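Local structure of probable enoyl-CoA hydratase/isomerase (Pseudomonas aeruginosa, 7CRD) at residues V50-G55 / I96-G101. The protein binds coenzyme A and probably acts as a delta(3)-delta(2)-enoyl-CoA isomerase of the crotonase family. Numbering follows the deposited sequence.
Sequences VVLITG and IAAVNG
Ile96 pairs with Leu52 where two central strands, 50-54 and 95-99, run parallel in the main β-sheet of a crotonase fold; the 40 residues between the segments, helical in part, carry the chain back so that the second strand runs in the direction of the first. Ile96 uses both sides of its peptide: its N donates to Val51 O at 2.8 Å, and its O accepts from Ile53 N. Its branched side chain suits an extended strand: CD1 extends back to Val50 CG1, while CG2 lies 3.8 Å from Leu52 CD1. With CG anti to the backbone N (chi1 171°), the end of Leu52 comes nearer the second strand, and Leu52 CD1 reaches 3.1 Å from Ile96 O, a tight carbon-oxygen contact. Ala97 faces the other side of the sheet with Ile53, its small methyl packing against Leu111 of a nearby loop; its CA also makes a C-H...O contact with Ile53 O. That oxygen takes the hydrogen bond from Ala98 N (2.9 Å, 168° at the hydrogen). The short side chain of Ala98 lies on the face of Leu52 and Thr54, where helix 182-196 packs, and its CB meets Leu52 CD1 at 3.9 Å. Past Ala98 the direct backbone ladder stops. Thr54 turns its hydroxyl anti to its own N (chi1 -174°), and OG1 donates to Ala98 O at 2.9 Å. The amide of Asn100 hydrogen-bonds in both directions, OD1 accepting from Gly181 N and ND2 donating to Gly56 O. A water bridges the strand ends, accepting from Gly55 N at 3.1 Å and from Asn100 N.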
loop_
_atom_site.group_PDB
_atom_site.type_symbol
_atom_site.label_atom_id
_atom_site.label_comp_id
_atom_site.label_asym_id
_atom_site.label_seq_id
_atom_site.Cartn_x
_atom_site.Cartn_y
_atom_site.Cartn_z
ATOM N N VAL A 50 10.043 10.344 9.880
ATOM C CA VAL A 50 9.589 9.004 9.515
ATOM C C VAL A 50 8.064 8.997 9.504
ATOM O O VAL A 50 7.428 9.608 10.369
ATOM C CB VAL A 50 10.122 7.930 10.495
ATOM C CG1 VAL A 50 9.591 6.555 10.115
ATOM C CG2 VAL A 50 11.657 7.926 10.536
ATOM N N VAL A 51 7.474 8.291 8.534
ATOM C CA VAL A 51 6.029 8.095 8.462
ATOM C C VAL A 51 5.702 6.623 8.694
ATOM O O VAL A 51 6.365 5.735 8.143
ATOM C CB VAL A 51 5.481 8.588 7.104
ATOM C CG1 VAL A 51 4.021 8.147 6.909
ATOM C CG2 VAL A 51 5.608 10.101 7.007
ATOM N N LEU A 52 4.678 6.364 9.510
ATOM C CA LEU A 52 4.169 5.017 9.752
ATOM C C LEU A 52 2.744 4.929 9.231
ATOM O O LEU A 52 1.928 5.817 9.497
ATOM C CB LEU A 52 4.193 4.652 11.244
ATOM C CG LEU A 52 3.476 3.343 11.628
ATOM C CD1 LEU A 52 4.270 2.129 11.150
ATOM C CD2 LEU A 52 3.204 3.234 13.132
ATOM N N ILE A 53 2.445 3.866 8.493
ATOM C CA ILE A 53 1.111 3.630 7.953
ATOM C C ILE A 53 0.561 2.360 8.579
ATOM O O ILE A 53 1.230 1.320 8.566
ATOM C CB ILE A 53 1.129 3.512 6.418
ATOM C CG1 ILE A 53 1.754 4.750 5.791
ATOM C CG2 ILE A 53 -0.304 3.352 5.884
ATOM C CD1 ILE A 53 1.773 4.690 4.273
ATOM N N THR A 54 -0.661 2.433 9.111
ATOM C CA THR A 54 -1.234 1.281 9.785
ATOM C C THR A 54 -2.751 1.388 9.783
ATOM O O THR A 54 -3.319 2.469 9.622
ATOM C CB THR A 54 -0.718 1.172 11.224
ATOM O OG1 THR A 54 -1.191 -0.041 11.811
ATOM C CG2 THR A 54 -1.218 2.362 12.034
ATOM N N GLY A 55 -3.397 0.243 9.970
ATOM C CA GLY A 55 -4.824 0.212 10.186
ATOM C C GLY A 55 -5.184 -0.184 11.603
ATOM O O GLY A 55 -6.368 -0.310 11.926
ATOM N N ILE A 96 7.132 3.334 6.961
ATOM C CA ILE A 96 7.056 2.032 7.615
ATOM C C ILE A 96 5.595 1.607 7.657
ATOM O O ILE A 96 4.731 2.385 8.072
ATOM C CB ILE A 96 7.646 2.084 9.036
ATOM C CG1 ILE A 96 9.107 2.513 8.999
ATOM C CG2 ILE A 96 7.479 0.712 9.740
ATOM C CD1 ILE A 96 9.738 2.561 10.402
ATOM N N ALA A 97 5.317 0.392 7.214
ATOM C CA ALA A 97 3.982 -0.175 7.308
ATOM C C ALA A 97 3.894 -1.131 8.495
ATOM O O ALA A 97 4.781 -1.966 8.701
ATOM C CB ALA A 97 3.621 -0.919 6.020
ATOM N N ALA A 98 2.796 -1.044 9.248
ATOM C CA ALA A 98 2.501 -1.999 10.315
ATOM C C ALA A 98 1.156 -2.630 9.990
ATOM O O ALA A 98 0.114 -1.972 10.099
ATOM C CB ALA A 98 2.488 -1.325 11.684
ATOM N N VAL A 99 1.175 -3.903 9.609
ATOM C CA VAL A 99 0.041 -4.555 8.954
ATOM C C VAL A 99 -0.525 -5.645 9.858
ATOM O O VAL A 99 0.193 -6.585 10.214
ATOM C CB VAL A 99 0.465 -5.168 7.615
ATOM C CG1 VAL A 99 -0.696 -5.897 6.973
ATOM C CG2 VAL A 99 1.051 -4.088 6.688
ATOM N N ASN A 100 -1.836 -5.577 10.150
ATOM C CA ASN A 100 -2.558 -6.681 10.786
ATOM C C ASN A 100 -3.775 -7.066 9.948
ATOM O O ASN A 100 -4.321 -6.242 9.214
ATOM C CB ASN A 100 -3.050 -6.334 12.203
ATOM C CG ASN A 100 -1.967 -6.491 13.265
ATOM O OD1 ASN A 100 -1.482 -7.596 13.520
ATOM N ND2 ASN A 100 -1.577 -5.381 13.875
ATOM N N GLY A 101 -4.209 -8.324 10.092
ATOM C CA GLY A 101 -5.406 -8.814 9.443
ATOM C C GLY A 101 -5.343 -8.685 7.934
ATOM O O GLY A 101 -4.289 -8.872 7.318
HETATM O O HOH W 1 -2.895 -2.765 10.568
#